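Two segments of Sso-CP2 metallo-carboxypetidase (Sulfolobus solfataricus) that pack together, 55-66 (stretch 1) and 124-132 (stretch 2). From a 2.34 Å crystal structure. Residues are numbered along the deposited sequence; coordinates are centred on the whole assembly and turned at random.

Stretch 1, residues 55-66: YAEINVNAKKTL
Stretch 2 (124-132) ELNVNVKLL

The strand of stretch 2, which includes residues 128-132, is sandwiched between two parts of stretch 1. It pairs antiparallel with 55-58 on one edge and parallel with 65-66 on the other. Asn128 fills the loop of stretch 1 that joins these two strands, and it loses 138 Å² to the contact, the most of any residue here. The two stretches together bury 1015 Å².

On the antiparallel side the strand axes approach to 4.7 Å and run at 173°. The register is Tyr55 with Leu132 (CA-CA 5.0 Å), Ala56 with Leu131 (CA-CA 5.2 Å), Glu57 with Lys130 (CA-CA 4.5 Å) and Ile58 with Val129 (CA-CA 5.0 Å). Ala56 and Leu131 form a hydrogen-bonded pair: Ala56 N to Leu131 O is 3.3 Å, and Leu131 N to Ala56 O is 2.8 Å. Ile58 and Val129 form the next: Ile58 N to Val129 O is 2.7 Å, and Val129 N to Ile58 O is 2.9 Å. The other two pairs are non-hydrogen-bonded.

On the parallel side Thr65 lies beside Asn128 (CA-CA 4.5 Å) and Leu66 beside Val129 (CA-CA 4.9 Å). The hydrogen bonds alternate between the strands. Asn128 N donates to Lys64 O at 2.9 Å, Leu66 N to Asn128 O at 2.7 Å, and Lys130 N to Leu66 O at 2.8 Å. Phi/psi is -69/137 at Asn128, -122/127 at Val129 and -125/126 at Thr65, all extended.

Stretch 1 leaves the first strand after Ile58 (-112/99). Val60 has phi/psi -122/25, and Asn61 is left-handed at 57/29. This turn brings amides round to the Asn128 side chain (chi1 -56°, m; chi2 -43°). Asn128 OD1 accepts from Val60 N at 2.9 Å and from Ala62 N at 3.2 Å. Asn61 N is also 3.2 Å from Asn128 OD1, but the angle is too poor for a hydrogen bond. Asn128 ND2 makes two weak hydrogen bonds, to Ala62 O at 2.8 Å and to Thr65 OG1 at 3.4 Å. One side chain thus ties the loop at several points.

Tyr55, Glu57, Thr65, Asn128, Lys130 and Leu132 share one face of the sheet. Lys130 is extended (m, then t throughout). Its CE lies 4.0 Å from Thr65 CG2 and 3.8 Å from Glu57 OE2; its NZ is hydrogen-bonded elsewhere in the structure. Tyr55 (chi1 t, chi2 80°) meets Leu132 at its ring edge, CD1 to CD1 4.1 Å.

Ala56, Ile58, Leu66, Val129 and Leu131 occupy the other face. Ile58 (chi1 m, chi2 92°) places CD1 4.1 Å from Val129 CG1 and 4.0 Å from Leu131 CG. Its CG2 is 3.8 Å from CD2 of Leu125 (t, p). Val60 CG1 also reaches Leu125 CD2, at 4.1 Å. Val127 (p) sets CG2 3.9 Å from CB of Leu66 (t, p). Ala62 CB points toward stretch 2, 3.3 Å from Asn126 O.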

# COMPACT_ATOMS: atom_id res chain seq x y z
N TYR A 55 31.28 5.66 -24.35
CA TYR A 55 32.65 5.80 -23.90
C TYR A 55 33.48 6.56 -24.93
O TYR A 55 33.26 6.44 -26.13
CB TYR A 55 33.28 4.43 -23.66
CG TYR A 55 34.74 4.50 -23.28
CD1 TYR A 55 35.12 4.81 -21.98
CD2 TYR A 55 35.73 4.28 -24.21
CE1 TYR A 55 36.45 4.89 -21.62
CE2 TYR A 55 37.07 4.35 -23.87
CZ TYR A 55 37.42 4.66 -22.57
OH TYR A 55 38.75 4.74 -22.21
N ALA A 56 34.43 7.35 -24.44
CA ALA A 56 35.36 8.07 -25.30
C ALA A 56 36.61 8.43 -24.53
O ALA A 56 36.57 8.66 -23.32
CB ALA A 56 34.71 9.32 -25.88
N GLU A 57 37.74 8.47 -25.23
CA GLU A 57 39.00 8.87 -24.64
C GLU A 57 39.55 10.07 -25.39
O GLU A 57 39.60 10.08 -26.62
CB GLU A 57 40.00 7.72 -24.69
CG GLU A 57 41.35 8.06 -24.07
CD GLU A 57 42.27 6.87 -23.97
OE1 GLU A 57 41.95 5.81 -24.55
OE2 GLU A 57 43.32 6.98 -23.30
N ILE A 58 39.94 11.09 -24.63
CA ILE A 58 40.64 12.25 -25.17
C ILE A 58 42.06 12.21 -24.62
O ILE A 58 42.31 12.59 -23.48
CB ILE A 58 39.96 13.57 -24.76
CG1 ILE A 58 38.50 13.58 -25.21
CG2 ILE A 58 40.69 14.76 -25.37
CD1 ILE A 58 37.53 13.06 -24.17
N ASN A 59 42.99 11.71 -25.44
CA ASN A 59 44.38 11.59 -25.03
C ASN A 59 45.23 12.74 -25.57
O ASN A 59 45.26 12.99 -26.77
CB ASN A 59 44.97 10.27 -25.51
CG ASN A 59 46.39 10.06 -25.04
OD1 ASN A 59 46.62 9.72 -23.87
ND2 ASN A 59 47.35 10.26 -25.93
N VAL A 60 45.92 13.43 -24.66
CA VAL A 60 46.85 14.49 -25.02
C VAL A 60 48.25 14.20 -24.48
O VAL A 60 49.04 15.11 -24.26
CB VAL A 60 46.37 15.86 -24.49
CG1 VAL A 60 45.09 16.28 -25.19
CG2 VAL A 60 46.18 15.82 -22.98
N ASN A 61 48.54 12.92 -24.26
CA ASN A 61 49.84 12.48 -23.78
C ASN A 61 50.26 13.13 -22.46
O ASN A 61 51.45 13.31 -22.19
CB ASN A 61 50.91 12.73 -24.84
CG ASN A 61 50.67 11.93 -26.10
OD1 ASN A 61 50.34 12.47 -27.15
ND2 ASN A 61 50.84 10.61 -26.00
N ALA A 62 49.28 13.49 -21.64
CA ALA A 62 49.56 14.07 -20.33
C ALA A 62 49.86 12.97 -19.32
O ALA A 62 49.51 11.81 -19.53
CB ALA A 62 48.39 14.92 -19.86
N LYS A 63 50.51 13.35 -18.22
CA LYS A 63 50.89 12.39 -17.19
C LYS A 63 49.70 11.95 -16.35
O LYS A 63 49.69 10.84 -15.81
CB LYS A 63 51.97 13.00 -16.29
CG LYS A 63 53.30 13.23 -16.99
CD LYS A 63 54.34 13.83 -16.05
CE LYS A 63 55.69 13.96 -16.73
NZ LYS A 63 55.70 15.02 -17.77
N LYS A 64 48.70 12.82 -16.23
CA LYS A 64 47.51 12.53 -15.43
C LYS A 64 46.32 12.16 -16.30
O LYS A 64 46.13 12.71 -17.39
CB LYS A 64 47.14 13.73 -14.56
CG LYS A 64 48.06 13.93 -13.37
CD LYS A 64 47.69 15.20 -12.62
CE LYS A 64 48.46 15.34 -11.33
NZ LYS A 64 47.98 16.51 -10.54
N THR A 65 45.51 11.22 -15.81
CA THR A 65 44.30 10.78 -16.51
C THR A 65 43.09 10.92 -15.60
O THR A 65 43.07 10.40 -14.49
CB THR A 65 44.42 9.32 -16.96
OG1 THR A 65 45.53 9.18 -17.86
CG2 THR A 65 43.15 8.86 -17.67
N LEU A 66 42.08 11.62 -16.10
CA LEU A 66 40.83 11.83 -15.38
C LEU A 66 39.68 11.03 -16.00
O LEU A 66 39.46 11.07 -17.21
CB LEU A 66 40.48 13.32 -15.37
CG LEU A 66 39.14 13.72 -14.75
CD1 LEU A 66 39.12 13.44 -13.26
CD2 LEU A 66 38.83 15.18 -15.04
N GLU A 124 44.91 23.84 -24.60
CA GLU A 124 45.15 24.08 -23.17
C GLU A 124 44.79 22.88 -22.29
O GLU A 124 44.86 22.97 -21.07
CB GLU A 124 44.36 25.31 -22.71
CG GLU A 124 44.79 26.61 -23.36
CD GLU A 124 44.05 27.82 -22.82
OE1 GLU A 124 42.97 27.64 -22.21
OE2 GLU A 124 44.54 28.95 -23.00
N LEU A 125 44.41 21.76 -22.91
CA LEU A 125 44.07 20.56 -22.14
C LEU A 125 45.33 19.76 -21.79
O LEU A 125 46.01 19.24 -22.67
CB LEU A 125 43.09 19.67 -22.92
CG LEU A 125 42.58 18.44 -22.16
CD1 LEU A 125 41.77 18.84 -20.94
CD2 LEU A 125 41.77 17.52 -23.06
N ASN A 126 45.62 19.67 -20.50
CA ASN A 126 46.84 19.03 -20.02
C ASN A 126 46.54 17.87 -19.08
O ASN A 126 47.30 17.58 -18.15
CB ASN A 126 47.74 20.06 -19.35
CG ASN A 126 48.24 21.12 -20.31
OD1 ASN A 126 49.09 20.84 -21.16
ND2 ASN A 126 47.70 22.32 -20.21
N VAL A 127 45.42 17.22 -19.33
CA VAL A 127 45.04 16.01 -18.62
C VAL A 127 44.27 15.12 -19.59
O VAL A 127 43.38 15.59 -20.30
CB VAL A 127 44.18 16.33 -17.37
CG1 VAL A 127 43.00 17.21 -17.73
CG2 VAL A 127 43.72 15.06 -16.68
N ASN A 128 44.63 13.84 -19.63
CA ASN A 128 43.89 12.89 -20.43
C ASN A 128 42.52 12.69 -19.82
O ASN A 128 42.39 12.59 -18.59
CB ASN A 128 44.63 11.56 -20.50
CG ASN A 128 46.05 11.72 -21.01
OD1 ASN A 128 46.30 12.44 -21.97
ND2 ASN A 128 46.99 11.03 -20.36
N VAL A 129 41.49 12.64 -20.66
CA VAL A 129 40.12 12.52 -20.19
C VAL A 129 39.45 11.28 -20.78
O VAL A 129 39.45 11.08 -22.00
CB VAL A 129 39.29 13.77 -20.53
CG1 VAL A 129 37.82 13.59 -20.16
CG2 VAL A 129 39.87 14.97 -19.82
N LYS A 130 38.89 10.47 -19.90
CA LYS A 130 38.08 9.33 -20.30
C LYS A 130 36.65 9.61 -19.86
O LYS A 130 36.41 9.98 -18.71
CB LYS A 130 38.60 8.05 -19.65
CG LYS A 130 39.99 7.67 -20.10
CD LYS A 130 40.47 6.42 -19.41
CE LYS A 130 41.77 5.92 -20.02
NZ LYS A 130 42.26 4.70 -19.34
N LEU A 131 35.71 9.44 -20.79
CA LEU A 131 34.30 9.73 -20.54
C LEU A 131 33.51 8.43 -20.43
O LEU A 131 33.67 7.53 -21.25
CB LEU A 131 33.72 10.56 -21.68
CG LEU A 131 34.38 11.90 -21.99
CD1 LEU A 131 33.68 12.53 -23.19
CD2 LEU A 131 34.33 12.84 -20.79
N LEU A 132 32.66 8.35 -19.41
CA LEU A 132 31.82 7.18 -19.21
C LEU A 132 30.40 7.61 -18.86
O LEU A 132 30.13 8.00 -17.72
CB LEU A 132 32.38 6.28 -18.12
CG LEU A 132 31.77 4.88 -18.04
CD1 LEU A 132 32.08 4.09 -19.28
CD2 LEU A 132 32.27 4.12 -16.81